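Local coordinates for CPXV203 protein (Cowpox virus, PDB 4HKJ), which probably binds MHC class I molecules of the infected host cell and holds them in the endoplasmic reticulum, as an immune-evasion protein of the poxvirus T4 family, at residues W15-I19 with Y129-T133; D59-N65 with P98-H103; Y124-L130 with L144-F150. All coordinates share one frame; numbering follows the deposited sequence.

Contact 1: residues W15-I19 with Y129-T133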
loop_
_atom_site.group_PDB
_atom_site.type_symbol
_atom_site.label_atom_id
_atom_site.label_comp_id
_atom_site.label_asym_id
_atom_site.label_seq_id
_atom_site.Cartn_x
_atom_site.Cartn_y
_atom_site.Cartn_z
ATOM N N TRP D 15 20.870 8.405 13.571
ATOM C CA TRP D 15 20.220 7.580 12.557
ATOM C C TRP D 15 19.348 6.494 13.181
ATOM O O TRP D 15 19.765 5.813 14.115
ATOM C CB TRP D 15 21.261 6.962 11.623
ATOM C CG TRP D 15 21.806 7.933 10.623
ATOM C CD1 TRP D 15 22.669 8.960 10.864
ATOM C CD2 TRP D 15 21.523 7.967 9.219
ATOM N NE1 TRP D 15 22.941 9.635 9.698
ATOM C CE2 TRP D 15 22.250 9.044 8.673
ATOM C CE3 TRP D 15 20.729 7.191 8.371
ATOM C CZ2 TRP D 15 22.205 9.364 7.318
ATOM C CZ3 TRP D 15 20.684 7.511 7.026
ATOM C CH2 TRP D 15 21.418 8.587 6.512
ATOM N N LYS D 16 18.135 6.340 12.660
ATOM C CA LYS D 16 17.203 5.348 13.181
ATOM C C LYS D 16 16.775 4.348 12.111
ATOM O O LYS D 16 16.576 4.710 10.950
ATOM C CB LYS D 16 15.973 6.029 13.786
ATOM C CG LYS D 16 16.296 6.976 14.926
ATOM C CD LYS D 16 15.044 7.403 15.671
ATOM C CE LYS D 16 15.393 8.271 16.869
ATOM N NZ LYS D 16 14.186 8.655 17.651
ATOM N N LEU D 17 16.634 3.089 12.511
ATOM C CA LEU D 17 16.238 2.031 11.590
ATOM C C LEU D 17 14.973 1.320 12.054
ATOM O O LEU D 17 14.888 0.860 13.193
ATOM C CB LEU D 17 17.368 1.014 11.423
ATOM C CG LEU D 17 17.046 -0.225 10.577
ATOM C CD1 LEU D 17 16.661 0.169 9.160
ATOM C CD2 LEU D 17 18.218 -1.193 10.570
ATOM N N LYS D 18 13.992 1.236 11.161
ATOM C CA LYS D 18 12.763 0.509 11.441
ATOM C C LYS D 18 12.402 -0.406 10.281
ATOM O O LYS D 18 12.215 0.052 9.154
ATOM C CB LYS D 18 11.607 1.469 11.714
ATOM C CG LYS D 18 10.269 0.771 11.902
ATOM C CD LYS D 18 9.140 1.765 12.106
ATOM C CE LYS D 18 9.351 2.595 13.361
ATOM N NZ LYS D 18 8.237 3.559 13.572
ATOM N N ILE D 19 12.309 -1.701 10.560
ATOM C CA ILE D 19 11.872 -2.668 9.563
ATOM C C ILE D 19 10.534 -3.276 9.968
ATOM O O ILE D 19 10.442 -3.978 10.976
ATOM C CB ILE D 19 12.902 -3.794 9.368
ATOM C CG1 ILE D 19 14.253 -3.220 8.941
ATOM C CG2 ILE D 19 12.402 -4.796 8.340
ATOM C CD1 ILE D 19 15.302 -4.273 8.647
ATOM N N TYR D 129 21.651 1.906 1.466
ATOM C CA TYR D 129 21.663 1.871 2.924
ATOM C C TYR D 129 21.386 0.476 3.481
ATOM O O TYR D 129 21.933 0.096 4.517
ATOM C CB TYR D 129 20.645 2.862 3.494
ATOM C CG TYR D 129 20.956 4.316 3.208
ATOM C CD1 TYR D 129 22.234 4.718 2.843
ATOM C CD2 TYR D 129 19.969 5.288 3.306
ATOM C CE1 TYR D 129 22.518 6.046 2.582
ATOM C CE2 TYR D 129 20.245 6.618 3.047
ATOM C CZ TYR D 129 21.521 6.990 2.686
ATOM O OH TYR D 129 21.803 8.312 2.428
ATOM N N LEU D 130 20.539 -0.285 2.795
ATOM C CA LEU D 130 20.090 -1.565 3.327
ATOM C C LEU D 130 19.700 -2.564 2.238
ATOM O O LEU D 130 19.234 -2.182 1.164
ATOM C CB LEU D 130 18.906 -1.345 4.273
ATOM C CG LEU D 130 18.642 -2.431 5.318
ATOM C CD1 LEU D 130 19.791 -2.496 6.314
ATOM C CD2 LEU D 130 17.323 -2.184 6.030
ATOM N N HIS D 131 19.900 -3.845 2.533
ATOM C CA HIS D 131 19.469 -4.929 1.657
ATOM C C HIS D 131 18.607 -5.906 2.451
ATOM O O HIS D 131 19.072 -6.503 3.421
ATOM C CB HIS D 131 20.677 -5.662 1.067
ATOM C CG HIS D 131 21.553 -4.801 0.210
ATOM N ND1 HIS D 131 22.541 -3.993 0.729
ATOM C CD2 HIS D 131 21.591 -4.628 -1.132
ATOM C CE1 HIS D 131 23.149 -3.357 -0.256
ATOM N NE2 HIS D 131 22.592 -3.725 -1.396
ATOM N N ILE D 132 17.350 -6.062 2.049
ATOM C CA ILE D 132 16.439 -6.957 2.758
ATOM C C ILE D 132 15.982 -8.129 1.891
ATOM O O ILE D 132 15.270 -7.947 0.904
ATOM C CB ILE D 132 15.203 -6.210 3.303
ATOM C CG1 ILE D 132 15.631 -5.120 4.289
ATOM C CG2 ILE D 132 14.246 -7.184 3.974
ATOM C CD1 ILE D 132 14.472 -4.369 4.916
ATOM N N THR D 133 16.401 -9.331 2.272
ATOM C CA THR D 133 15.985 -10.547 1.581
ATOM C C THR D 133 15.129 -11.405 2.510
ATOM O O THR D 133 15.504 -11.657 3.656
ATOM C CB THR D 133 17.199 -11.363 1.102
ATOM O OG1 THR D 133 18.083 -10.518 0.355
ATOM C CG2 THR D 133 16.753 -12.520 0.225
#

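Contact 2: residues D59-N65 with P98-H103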
loop_
_atom_site.group_PDB
_atom_site.type_symbol
_atom_site.label_atom_id
_atom_site.label_comp_id
_atom_site.label_asym_id
_atom_site.label_seq_id
_atom_site.Cartn_x
_atom_site.Cartn_y
_atom_site.Cartn_z
ATOM N N ASP D 59 23.000 -11.504 9.181
ATOM C CA ASP D 59 23.720 -10.561 8.336
ATOM C C ASP D 59 24.861 -11.287 7.628
ATOM O O ASP D 59 25.187 -12.422 7.976
ATOM C CB ASP D 59 24.237 -9.362 9.142
ATOM C CG ASP D 59 25.077 -9.767 10.349
ATOM O OD1 ASP D 59 25.613 -10.895 10.376
ATOM O OD2 ASP D 59 25.211 -8.938 11.275
ATOM N N GLN D 60 25.469 -10.638 6.641
ATOM C CA GLN D 60 26.549 -11.267 5.884
ATOM C C GLN D 60 27.911 -11.106 6.557
ATOM O O GLN D 60 28.951 -11.213 5.906
ATOM C CB GLN D 60 26.590 -10.733 4.448
ATOM C CG GLN D 60 25.424 -11.196 3.585
ATOM C CD GLN D 60 25.552 -10.757 2.139
ATOM O OE1 GLN D 60 26.543 -10.138 1.751
ATOM N NE2 GLN D 60 24.547 -11.077 1.332
ATOM N N CYS D 61 27.897 -10.857 7.862
ATOM C CA CYS D 61 29.130 -10.713 8.629
ATOM C C CYS D 61 29.547 -12.024 9.283
ATOM O O CYS D 61 28.741 -12.688 9.935
ATOM C CB CYS D 61 28.975 -9.636 9.705
ATOM S SG CYS D 61 28.858 -7.949 9.082
ATOM N N GLU D 62 30.812 -12.391 9.106
ATOM C CA GLU D 62 31.375 -13.556 9.777
ATOM C C GLU D 62 32.164 -13.099 10.996
ATOM O O GLU D 62 32.143 -13.743 12.046
ATOM C CB GLU D 62 32.279 -14.343 8.828
ATOM C CG GLU D 62 31.558 -14.932 7.628
ATOM C CD GLU D 62 32.492 -15.676 6.694
ATOM O OE1 GLU D 62 33.721 -15.629 6.917
ATOM O OE2 GLU D 62 31.997 -16.311 5.739
ATOM N N GLU D 63 32.861 -11.977 10.844
ATOM C CA GLU D 63 33.602 -11.369 11.939
ATOM C C GLU D 63 32.616 -10.764 12.933
ATOM O O GLU D 63 31.634 -10.143 12.526
ATOM C CB GLU D 63 34.540 -10.288 11.394
ATOM C CG GLU D 63 35.573 -9.775 12.386
ATOM C CD GLU D 63 36.581 -10.837 12.782
ATOM O OE1 GLU D 63 36.789 -11.789 12.000
ATOM O OE2 GLU D 63 37.166 -10.721 13.880
ATOM N N PRO D 64 32.865 -10.958 14.240
ATOM C CA PRO D 64 31.991 -10.414 15.287
ATOM C C PRO D 64 31.809 -8.900 15.190
ATOM O O PRO D 64 32.679 -8.136 15.607
ATOM C CB PRO D 64 32.719 -10.787 16.587
ATOM C CG PRO D 64 34.110 -11.175 16.174
ATOM C CD PRO D 64 33.961 -11.758 14.809
ATOM N N ASN D 65 30.676 -8.485 14.631
ATOM C CA ASN D 65 30.330 -7.074 14.512
ATOM C C ASN D 65 28.979 -6.797 15.161
ATOM O O ASN D 65 28.145 -7.697 15.265
ATOM C CB ASN D 65 30.302 -6.655 13.038
ATOM C CG ASN D 65 31.677 -6.662 12.399
ATOM O OD1 ASN D 65 32.693 -6.530 13.083
ATOM N ND2 ASN D 65 31.717 -6.810 11.080
ATOM N N PRO D 98 29.908 -1.155 8.646
ATOM C CA PRO D 98 30.398 -2.151 7.686
ATOM C C PRO D 98 29.304 -2.584 6.714
ATOM O O PRO D 98 28.139 -2.662 7.102
ATOM C CB PRO D 98 30.799 -3.322 8.586
ATOM C CG PRO D 98 31.200 -2.674 9.863
ATOM C CD PRO D 98 30.272 -1.503 10.031
ATOM N N ASP D 99 29.681 -2.851 5.468
ATOM C CA ASP D 99 28.715 -3.188 4.428
ATOM C C ASP D 99 27.982 -4.494 4.728
ATOM O O ASP D 99 26.778 -4.605 4.497
ATOM C CB ASP D 99 29.404 -3.272 3.065
ATOM C CG ASP D 99 28.420 -3.244 1.912
ATOM O OD1 ASP D 99 28.003 -2.135 1.517
ATOM O OD2 ASP D 99 28.066 -4.325 1.398
ATOM N N CYS D 100 28.716 -5.474 5.247
ATOM C CA CYS D 100 28.160 -6.793 5.536
ATOM C C CYS D 100 27.023 -6.730 6.553
ATOM O O CYS D 100 26.092 -7.534 6.507
ATOM C CB CYS D 100 29.255 -7.731 6.042
ATOM S SG CYS D 100 30.017 -7.204 7.593
ATOM N N SER D 101 27.106 -5.775 7.475
ATOM C CA SER D 101 26.080 -5.610 8.495
ATOM C C SER D 101 24.830 -4.946 7.927
ATOM O O SER D 101 23.809 -4.844 8.608
ATOM C CB SER D 101 26.620 -4.803 9.676
ATOM O OG SER D 101 27.691 -5.478 10.310
ATOM N N LYS D 102 24.912 -4.496 6.678
ATOM C CA LYS D 102 23.778 -3.848 6.028
ATOM C C LYS D 102 23.097 -4.760 5.010
ATOM O O LYS D 102 22.184 -4.343 4.298
ATOM C CB LYS D 102 24.207 -2.528 5.381
ATOM C CG LYS D 102 24.653 -1.480 6.389
ATOM C CD LYS D 102 25.035 -0.171 5.718
ATOM C CE LYS D 102 26.289 -0.320 4.871
ATOM N NZ LYS D 102 26.701 0.980 4.277
ATOM N N HIS D 103 23.550 -6.007 4.947
ATOM C CA HIS D 103 22.879 -7.024 4.149
ATOM C C HIS D 103 22.114 -7.968 5.067
ATOM O O HIS D 103 22.710 -8.771 5.784
ATOM C CB HIS D 103 23.880 -7.800 3.291
ATOM C CG HIS D 103 24.268 -7.092 2.032
ATOM N ND1 HIS D 103 25.186 -6.064 2.007
ATOM C CD2 HIS D 103 23.857 -7.258 0.753
ATOM C CE1 HIS D 103 25.326 -5.631 0.768
ATOM N NE2 HIS D 103 24.530 -6.340 -0.014
#

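Contact 3: residues Y124-L130 with L144-F150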
loop_
_atom_site.group_PDB
_atom_site.type_symbol
_atom_site.label_atom_id
_atom_site.label_comp_id
_atom_site.label_asym_id
_atom_site.label_seq_id
_atom_site.Cartn_x
_atom_site.Cartn_y
_atom_site.Cartn_z
ATOM N N TYR D 124 13.340 -8.106 -1.211
ATOM C CA TYR D 124 12.350 -7.043 -1.088
ATOM C C TYR D 124 12.948 -5.645 -1.203
ATOM O O TYR D 124 12.347 -4.757 -1.805
ATOM C CB TYR D 124 11.593 -7.173 0.237
ATOM C CG TYR D 124 10.464 -8.181 0.209
ATOM C CD1 TYR D 124 10.693 -9.522 0.485
ATOM C CD2 TYR D 124 9.167 -7.787 -0.088
ATOM C CE1 TYR D 124 9.662 -10.442 0.462
ATOM C CE2 TYR D 124 8.132 -8.699 -0.112
ATOM C CZ TYR D 124 8.385 -10.024 0.163
ATOM O OH TYR D 124 7.351 -10.931 0.137
ATOM N N VAL D 125 14.123 -5.447 -0.614
ATOM C CA VAL D 125 14.743 -4.126 -0.594
ATOM C C VAL D 125 16.169 -4.151 -1.141
ATOM O O VAL D 125 16.981 -4.991 -0.751
ATOM C CB VAL D 125 14.747 -3.526 0.831
ATOM C CG1 VAL D 125 15.342 -2.126 0.821
ATOM C CG2 VAL D 125 13.339 -3.501 1.407
ATOM N N GLU D 126 16.460 -3.223 -2.048
ATOM C CA GLU D 126 17.793 -3.086 -2.623
ATOM C C GLU D 126 18.171 -1.609 -2.721
ATOM O O GLU D 126 17.770 -0.919 -3.657
ATOM C CB GLU D 126 17.843 -3.735 -4.009
ATOM C CG GLU D 126 19.188 -3.617 -4.716
ATOM C CD GLU D 126 20.228 -4.574 -4.165
ATOM O OE1 GLU D 126 19.841 -5.545 -3.481
ATOM O OE2 GLU D 126 21.432 -4.356 -4.420
ATOM N N SER D 127 18.938 -1.127 -1.748
ATOM C CA SER D 127 19.356 0.270 -1.734
ATOM C C SER D 127 20.766 0.430 -1.174
ATOM O O SER D 127 21.370 -0.533 -0.699
ATOM C CB SER D 127 18.372 1.119 -0.926
ATOM O OG SER D 127 18.366 0.738 0.436
ATOM N N ASN D 128 21.280 1.656 -1.227
ATOM C CA ASN D 128 22.629 1.952 -0.755
ATOM C C ASN D 128 22.775 1.833 0.759
ATOM O O ASN D 128 23.881 1.678 1.273
ATOM C CB ASN D 128 23.056 3.352 -1.207
ATOM C CG ASN D 128 23.253 3.446 -2.707
ATOM O OD1 ASN D 128 22.612 4.253 -3.381
ATOM N ND2 ASN D 128 24.146 2.619 -3.238
ATOM N N TYR D 129 21.651 1.906 1.466
ATOM C CA TYR D 129 21.663 1.871 2.924
ATOM C C TYR D 129 21.386 0.476 3.481
ATOM O O TYR D 129 21.933 0.096 4.517
ATOM C CB TYR D 129 20.645 2.862 3.494
ATOM C CG TYR D 129 20.956 4.316 3.208
ATOM C CD1 TYR D 129 22.234 4.718 2.843
ATOM C CD2 TYR D 129 19.969 5.288 3.306
ATOM C CE1 TYR D 129 22.518 6.046 2.582
ATOM C CE2 TYR D 129 20.245 6.618 3.047
ATOM C CZ TYR D 129 21.521 6.990 2.686
ATOM O OH TYR D 129 21.803 8.312 2.428
ATOM N N LEU D 130 20.539 -0.285 2.795
ATOM C CA LEU D 130 20.090 -1.565 3.327
ATOM C C LEU D 130 19.700 -2.564 2.238
ATOM O O LEU D 130 19.234 -2.182 1.164
ATOM C CB LEU D 130 18.906 -1.345 4.273
ATOM C CG LEU D 130 18.642 -2.431 5.318
ATOM C CD1 LEU D 130 19.791 -2.496 6.314
ATOM C CD2 LEU D 130 17.323 -2.184 6.030
ATOM N N LEU D 144 3.119 -11.707 2.422
ATOM C CA LEU D 144 4.143 -11.053 3.230
ATOM C C LEU D 144 4.518 -9.690 2.652
ATOM O O LEU D 144 4.904 -9.584 1.488
ATOM C CB LEU D 144 5.386 -11.940 3.345
ATOM C CG LEU D 144 6.508 -11.493 4.284
ATOM C CD1 LEU D 144 7.070 -12.686 5.037
ATOM C CD2 LEU D 144 7.618 -10.785 3.523
ATOM N N GLY D 145 4.400 -8.653 3.474
ATOM C CA GLY D 145 4.780 -7.311 3.074
ATOM C C GLY D 145 5.885 -6.775 3.960
ATOM O O GLY D 145 5.953 -7.104 5.143
ATOM N N VAL D 146 6.759 -5.954 3.386
ATOM C CA VAL D 146 7.889 -5.400 4.130
ATOM C C VAL D 146 7.994 -3.889 3.954
ATOM O O VAL D 146 8.104 -3.392 2.834
ATOM C CB VAL D 146 9.220 -6.033 3.703
ATOM C CG1 VAL D 146 10.387 -5.365 4.415
ATOM C CG2 VAL D 146 9.213 -7.526 3.971
ATOM N N ASN D 147 7.970 -3.161 5.066
ATOM C CA ASN D 147 8.197 -1.725 5.024
ATOM C C ASN D 147 9.571 -1.389 5.590
ATOM O O ASN D 147 10.032 -2.020 6.541
ATOM C CB ASN D 147 7.098 -0.972 5.770
ATOM C CG ASN D 147 6.708 0.318 5.076
ATOM O OD1 ASN D 147 5.837 0.329 4.204
ATOM N ND2 ASN D 147 7.354 1.415 5.457
ATOM N N TYR D 148 10.222 -0.398 4.994
ATOM C CA TYR D 148 11.606 -0.081 5.325
ATOM C C TYR D 148 11.815 1.420 5.504
ATOM O O TYR D 148 11.348 2.226 4.697
ATOM C CB TYR D 148 12.537 -0.656 4.251
ATOM C CG TYR D 148 13.816 0.118 4.013
ATOM C CD1 TYR D 148 14.829 0.138 4.961
ATOM C CD2 TYR D 148 14.018 0.802 2.821
ATOM C CE1 TYR D 148 16.001 0.836 4.738
ATOM C CE2 TYR D 148 15.187 1.500 2.587
ATOM C CZ TYR D 148 16.174 1.515 3.549
ATOM O OH TYR D 148 17.341 2.208 3.324
ATOM N N SER D 149 12.512 1.786 6.575
ATOM C CA SER D 149 12.778 3.185 6.885
ATOM C C SER D 149 14.125 3.344 7.585
ATOM O O SER D 149 14.364 2.743 8.634
ATOM C CB SER D 149 11.658 3.762 7.752
ATOM O OG SER D 149 11.868 5.142 8.001
ATOM N N PHE D 150 14.999 4.156 6.998
ATOM C CA PHE D 150 16.347 4.342 7.523
ATOM C C PHE D 150 16.865 5.738 7.186
ATOM O O PHE D 150 17.333 5.983 6.074
ATOM C CB PHE D 150 17.283 3.277 6.945
ATOM C CG PHE D 150 18.630 3.222 7.608
ATOM C CD1 PHE D 150 18.735 3.039 8.975
ATOM C CD2 PHE D 150 19.791 3.330 6.861
ATOM C CE1 PHE D 150 19.970 2.978 9.590
ATOM C CE2 PHE D 150 21.033 3.270 7.471
ATOM C CZ PHE D 150 21.121 3.094 8.837
#

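Contact 1: residues W15-I19 with Y129-T133
Trp15 meets Tyr129 in a T-shaped (edge-to-face) pair: the six-membered ring of Trp15 turns its edge to one face of the phenol, with centroids 5.6 Å apart and planes at 86°. The leading atom is Trp15 CZ3, which stands 4.1 Å from Tyr129 CE2, and the neighbouring CH2 of Trp15 lies near the CZ and OH of the same tyrosine. Contact is thus made by the far rim of the benzo ring, while the pyrrole part of the indole stays back.

Farther along, aliphatic groups take over. Leu130 CD2 touches both Leu17 CD1, at 4.0 Å, and Ile19 CD1, at 3.9 Å. In both leucines CG is anti to the backbone N (chi1 175° in Leu17), which carries CD1 of Leu17 and CD2 of Leu130 toward each other, the side chains meeting at a slant. Ile19 and Ile132 instead point at each other tip to tip, their CD1 atoms 3.8 Å apart. No hydrogen bond crosses this apolar interface.

Strand 15-25 belongs to the antiparallel sheet and strand 131-137, into which Tyr129 and Leu130 lead, to the mixed one. Leu17, Ile19, Leu130 and Ile132 are buried between these sheets of a beta sandwich; the 9.8 Å from Leu17 CA to Leu130 CA is consistent with this. Tyr129 lies toward the rim, packed by another protein's backbone. Phe150 of strand 141-152 adjoins Trp15 and Leu17, and Val125 of strand 119-126 flanks Ile132.

Contact 2: residues D59-N65 with P98-H103
Cys61 and Cys100 are joined by a disulfide, SG to SG 2.0 Å, whose chi3 of 82° gives it a right-handed twist. The two halves have different conformations. In Cys61 the sulfur is anti to the carbonyl carbon, whereas in Cys100 it sits between the backbone N and the carbonyl carbon (chi1 62°), a position that turns it out of the 3-10 turn toward the other loop.

Next to the bridge, Gln60 N donates to Cys100 O at 3.2 Å, a bent bond, and makes a weak one to His103 O at 3.4 Å. The backbone of Asp59 adds a CA-H...O contact, with its CA 3.3 Å from His103 O.

The covalent link therefore clasps two loops of the T4-family sandwich: residues 98-103, which lead into strand 103-110, and residues 59-65, which follow strand 53-59. Those two strands are antiparallel neighbours in the mixed sheet, and the disulfide closes off the end where one finishes and the other starts.

Gln60 extends beyond CG and lays its amide over the His103 side chain. Its CD approaches His103 CB to 3.6 Å, OE1 lies over one face of the imidazole, and the amide and ring planes are only 20° apart. The ring's rotation is fixed from within its own loop by an almost straight bond from His103 ND1 to Asp99 O at 3.3 Å, with the oxygen in the ring plane. Asp99 O also accepts from Lys102 N, the two donors reaching opposite faces of its carbonyl plane. His131 of strand 131-137 stacks on the His103 ring.

Contact 3: residues Y124-L130 with L144-F150
Val146 CG2 sits over one face of the Tyr124 ring in a CH-pi contact, 4.1 Å from the ring centroid. Tyr124 CZ also approaches Leu144 CD2, at 3.5 Å, so the ring is engaged along its length by two residues of one strand. A second CH-pi contact repeats the pattern: Val125 CG1 lies over a face of the Tyr148 ring, 3.8 Å from its CD2. The CG1 of Val125 is anti to the backbone N (chi1 -178°), which places this methyl over the ring; the two side chains cross at about a right angle. On the same side of the Tyr148 plane, Leu130 CD2 comes within 3.5 Å of Tyr148 CE1. Tyr124, Val125, Leu130, Leu144 and Val146 are buried, and this tight part packs round the partly exposed Tyr148.

Looser and more polar is the meeting of Ser127 OG with Tyr148 OH: 3.4 Å apart, they form at best a weak and unsettled hydrogen bond, with Leu130 O competing for the serine proton. Separately, Tyr129 CB makes a close apolar contact at the edge of Phe150, 3.5 Å from its CD2.

Strands 119-126 and 141-152 are outermost in the two facing sheets within this chain; strand 124-126 and strand 144-150 run 32° apart. A neighbouring chain of another protein bonds to the backbone of Tyr124 and Glu126. Tyr124 and Val125 both face Ile132 in a classic beta bulge against strand 131-137; in the facing sheet, strand 141-152 pairs with strand 15-25.

In the fold
From the N terminus, strand 15-25 opens contact 1, which closes 110 residues later at 129-133. Contact 2 is nested within that loop, its disulfide closing the excursion through strands 71-77 and 81-88 before the chain enters strand 103-110. Contact 3 opens at 124-130, on the stretch where contact 1 ends, and closes at 144-150 after strand 131-137; the two share Tyr129 and Leu130, and their centres are about 6 Å apart. Contacts 1 and 3 both join the antiparallel sheet to the mixed one. Contact 2, lying at the surface, reaches contact 1 through a probable backbone hydrogen bond from His131 to Lys102.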